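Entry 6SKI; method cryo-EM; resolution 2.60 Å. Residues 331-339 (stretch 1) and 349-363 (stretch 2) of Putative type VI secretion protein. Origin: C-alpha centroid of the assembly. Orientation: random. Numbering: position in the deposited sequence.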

# COMPACT_ATOMS: atom_id res chain seq x y z
N PHE A 331 15.01 -14.17 16.06
CA PHE A 331 15.98 -15.17 15.63
C PHE A 331 16.61 -14.69 14.33
O PHE A 331 15.93 -14.54 13.32
N LEU A 332 17.91 -14.43 14.37
CA LEU A 332 18.63 -13.99 13.18
C LEU A 332 19.31 -15.15 12.48
O LEU A 332 19.96 -14.95 11.45
N SER A 333 19.17 -16.36 13.01
CA SER A 333 19.53 -17.59 12.35
C SER A 333 18.39 -18.57 12.55
O SER A 333 17.63 -18.48 13.52
N CYS A 334 18.24 -19.49 11.62
CA CYS A 334 17.24 -20.52 11.79
C CYS A 334 17.67 -21.44 12.92
O CYS A 334 18.76 -22.02 12.86
N PRO A 335 16.87 -21.59 13.98
CA PRO A 335 17.30 -22.41 15.11
C PRO A 335 17.52 -23.85 14.68
O PRO A 335 16.71 -24.44 13.97
N GLU A 336 18.64 -24.42 15.12
CA GLU A 336 19.02 -25.77 14.72
C GLU A 336 19.15 -26.64 15.96
O GLU A 336 19.78 -26.25 16.94
N PHE A 337 18.54 -27.83 15.90
CA PHE A 337 18.48 -28.74 17.03
C PHE A 337 19.15 -30.06 16.67
O PHE A 337 19.08 -30.52 15.53
N GLU A 338 19.81 -30.66 17.66
CA GLU A 338 20.36 -32.00 17.49
C GLU A 338 20.41 -32.69 18.84
O GLU A 338 20.54 -32.05 19.88
N ILE A 339 20.30 -34.02 18.81
CA ILE A 339 20.31 -34.83 20.01
C ILE A 339 21.72 -35.32 20.26
O ILE A 339 22.38 -35.84 19.35
N THR A 349 28.83 -28.29 20.54
CA THR A 349 27.82 -28.93 19.72
C THR A 349 27.86 -28.33 18.32
O THR A 349 28.28 -27.19 18.13
N ARG A 350 27.43 -29.12 17.34
CA ARG A 350 27.40 -28.63 15.96
C ARG A 350 26.48 -27.43 15.82
O ARG A 350 26.79 -26.47 15.10
N VAL A 351 25.33 -27.46 16.50
CA VAL A 351 24.37 -26.37 16.37
C VAL A 351 24.94 -25.09 16.98
O VAL A 351 24.73 -23.99 16.45
N TYR A 352 25.68 -25.21 18.09
CA TYR A 352 26.30 -24.03 18.67
C TYR A 352 27.37 -23.45 17.76
O TYR A 352 27.50 -22.23 17.63
N ARG A 353 28.16 -24.32 17.13
CA ARG A 353 29.20 -23.84 16.22
C ARG A 353 28.58 -23.15 15.01
O ARG A 353 29.07 -22.11 14.56
N LYS A 354 27.47 -23.70 14.50
CA LYS A 354 26.77 -23.06 13.39
C LYS A 354 26.21 -21.71 13.80
O LYS A 354 26.32 -20.73 13.06
N ALA A 355 25.59 -21.64 14.98
CA ALA A 355 25.02 -20.38 15.44
C ALA A 355 26.10 -19.34 15.67
O ALA A 355 25.90 -18.16 15.36
N GLU A 356 27.25 -19.74 16.19
CA GLU A 356 28.33 -18.78 16.40
C GLU A 356 28.92 -18.32 15.08
O GLU A 356 29.29 -17.14 14.93
N GLN A 357 29.00 -19.21 14.09
CA GLN A 357 29.42 -18.80 12.76
C GLN A 357 28.45 -17.77 12.19
O GLN A 357 28.87 -16.76 11.62
N VAL A 358 27.14 -18.01 12.34
CA VAL A 358 26.15 -17.06 11.84
C VAL A 358 26.26 -15.73 12.57
O VAL A 358 26.11 -14.66 11.97
N ARG A 359 26.51 -15.77 13.88
CA ARG A 359 26.62 -14.53 14.64
C ARG A 359 27.83 -13.72 14.21
O ARG A 359 27.74 -12.49 14.06
N LYS A 360 28.96 -14.38 13.99
CA LYS A 360 30.15 -13.66 13.54
C LYS A 360 30.04 -13.22 12.09
O LYS A 360 30.73 -12.28 11.68
N MET A 361 29.18 -13.87 11.30
CA MET A 361 28.89 -13.39 9.96
C MET A 361 28.00 -12.15 10.00
O MET A 361 28.19 -11.22 9.21
N LEU A 362 27.03 -12.14 10.91
CA LEU A 362 26.11 -11.02 11.00
C LEU A 362 26.77 -9.80 11.64
O LEU A 362 26.39 -8.67 11.34
N MET A 363 27.76 -10.02 12.50
CA MET A 363 28.47 -8.92 13.12
C MET A 363 29.41 -8.21 12.15
O MET A 363 29.89 -7.11 12.47

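A strand and the loop before it pack against a nearly antiparallel helix in a modest, mixed contact, with salt bridges on the strand and mainly carbon contacts on the loop, burying 525 Å² over both sides. The axes of strand 336-339 and helix 350-362 run at 160° and approach to 8.1 Å.

Strand alternation sets the charged end: the CA-to-CB bonds of E336 (chi1 -97°, between wells; chi2 t) and E338 (p, t) point toward the helix, while that of F337 points away. R350 leaves its helix sideways, yet its t, t, p chain brings the guanidinium within reach of both glutamates. Its NE lies 2.9 Å from E338 OE1, a salt bridge whose hydrogen bond is weak, since the N-H...O angle is only 123°. R350 NH1 and E336 OE1, at 3.6 Å, form a looser salt bridge. One turn on, K354 (t, p, t, m) pairs its NZ with E336 OE2 at 3.5 Å, also a salt bridge.

V351, chi1 m, packs against the strand: its CG1 is 3.2 Å from E336 O and 3.9 Å from E336 CB. T349 adds CG2, 3.1 Å from E338 OE2; its OG1 is hydrogen-bonded elsewhere in the structure.

Toward the helix C-terminus carbon contacts take over, and the CA-to-CB bonds of L332 (m, t), S333 (t), V358 and L362 all point toward the other stretch. V358 (t) places CG1 3.6 Å from S333 CB, and the apolar pair is L362 (m, t), whose CD1 lies 3.5 Å from L332 CB.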

# COMPACT_ATOMS: atom_id res chain seq x y z
CB PHE A 331 15.32 -16.53 15.42
CG PHE A 331 15.10 -17.29 16.69
CD1 PHE A 331 16.10 -17.39 17.64
CD2 PHE A 331 13.90 -17.94 16.93
CE1 PHE A 331 15.91 -18.09 18.80
CE2 PHE A 331 13.71 -18.65 18.09
CZ PHE A 331 14.71 -18.72 19.03
CB LEU A 332 19.66 -12.92 13.56
CG LEU A 332 19.07 -11.58 13.98
CD1 LEU A 332 20.12 -10.49 13.89
CD2 LEU A 332 17.87 -11.22 13.12
CB SER A 333 20.83 -18.17 12.91
OG SER A 333 21.16 -19.40 12.28
CB CYS A 334 17.04 -21.31 10.50
SG CYS A 334 16.03 -22.79 10.68
CB PRO A 335 16.13 -22.29 16.09
CG PRO A 335 15.46 -21.02 15.71
CD PRO A 335 15.55 -20.99 14.22
CB GLU A 336 20.33 -25.75 13.94
CG GLU A 336 20.14 -25.76 12.44
CD GLU A 336 21.45 -25.83 11.69
OE1 GLU A 336 22.49 -25.47 12.28
OE2 GLU A 336 21.44 -26.23 10.51
CB PHE A 337 17.03 -29.00 17.45
CG PHE A 337 16.26 -27.76 17.79
CD1 PHE A 337 16.15 -27.33 19.10
CD2 PHE A 337 15.65 -27.03 16.79
CE1 PHE A 337 15.45 -26.19 19.41
CE2 PHE A 337 14.94 -25.89 17.10
CZ PHE A 337 14.84 -25.47 18.41
CB GLU A 338 21.75 -31.96 16.84
CG GLU A 338 22.92 -31.87 17.80
CD GLU A 338 24.21 -31.58 17.08
OE1 GLU A 338 24.15 -31.07 15.94
OE2 GLU A 338 25.29 -31.90 17.62
CB ILE A 339 19.32 -36.01 19.89
CG1 ILE A 339 17.94 -35.50 19.50
CG2 ILE A 339 19.25 -36.77 21.20
CD1 ILE A 339 16.83 -36.51 19.66
CB THR A 349 26.43 -28.77 20.36
OG1 THR A 349 26.46 -29.30 21.69
CG2 THR A 349 25.38 -29.52 19.59
CB ARG A 350 26.97 -29.74 15.01
CG ARG A 350 26.97 -29.34 13.55
CD ARG A 350 26.19 -30.33 12.70
NE ARG A 350 24.84 -30.55 13.21
CZ ARG A 350 23.79 -29.78 12.90
NH1 ARG A 350 23.95 -28.74 12.09
NH2 ARG A 350 22.60 -30.05 13.40
CB VAL A 351 23.02 -26.76 17.00
CG1 VAL A 351 22.45 -27.97 16.30
CG2 VAL A 351 23.15 -27.02 18.48
CB TYR A 352 26.91 -24.35 20.04
CG TYR A 352 27.47 -23.13 20.72
CD1 TYR A 352 26.64 -22.21 21.33
CD2 TYR A 352 28.84 -22.88 20.72
CE1 TYR A 352 27.15 -21.09 21.95
CE2 TYR A 352 29.35 -21.76 21.33
CZ TYR A 352 28.50 -20.87 21.95
OH TYR A 352 29.01 -19.75 22.56
CB ARG A 353 30.08 -25.01 15.78
CG ARG A 353 31.02 -25.49 16.87
CD ARG A 353 31.97 -26.55 16.35
NE ARG A 353 32.29 -27.52 17.40
CZ ARG A 353 31.73 -28.72 17.50
NH1 ARG A 353 30.81 -29.10 16.62
NH2 ARG A 353 32.08 -29.53 18.48
CB LYS A 354 25.67 -23.99 12.88
CG LYS A 354 24.84 -23.40 11.76
CD LYS A 354 25.70 -23.09 10.55
CE LYS A 354 24.85 -22.87 9.31
NZ LYS A 354 23.77 -23.89 9.21
CB ALA A 355 24.21 -20.61 16.71
CB GLU A 356 29.41 -19.38 17.30
CG GLU A 356 29.11 -19.25 18.78
CD GLU A 356 29.78 -18.05 19.40
OE1 GLU A 356 30.95 -17.77 19.05
OE2 GLU A 356 29.15 -17.38 20.24
CB GLN A 357 29.51 -20.01 11.84
CG GLN A 357 30.91 -20.58 11.71
CD GLN A 357 31.12 -21.31 10.41
OE1 GLN A 357 30.16 -21.76 9.77
NE2 GLN A 357 32.37 -21.43 9.99
CB VAL A 358 24.74 -17.66 11.93
CG1 VAL A 358 23.72 -16.65 11.44
CG2 VAL A 358 24.65 -18.92 11.11
CB ARG A 359 26.69 -14.81 16.14
CG ARG A 359 26.39 -13.60 16.99
CD ARG A 359 26.75 -13.84 18.44
NE ARG A 359 27.96 -14.64 18.56
CZ ARG A 359 29.19 -14.13 18.61
NH1 ARG A 359 29.37 -12.82 18.55
NH2 ARG A 359 30.24 -14.93 18.72
CB LYS A 360 31.40 -14.52 13.73
CG LYS A 360 31.60 -15.01 15.15
CD LYS A 360 32.90 -15.77 15.29
CE LYS A 360 32.70 -17.05 16.07
NZ LYS A 360 32.63 -16.79 17.53
CB MET A 361 28.23 -14.49 9.14
CG MET A 361 28.04 -14.15 7.67
SD MET A 361 26.40 -13.46 7.35
CE MET A 361 25.37 -14.90 7.59
CB LEU A 362 24.88 -11.43 11.81
CG LEU A 362 23.96 -12.41 11.09
CD1 LEU A 362 22.74 -12.68 11.92
CD2 LEU A 362 23.57 -11.88 9.72
CB MET A 363 29.27 -9.42 14.33
CG MET A 363 28.46 -9.54 15.60
SD MET A 363 29.42 -10.18 16.97
CE MET A 363 30.77 -9.01 17.01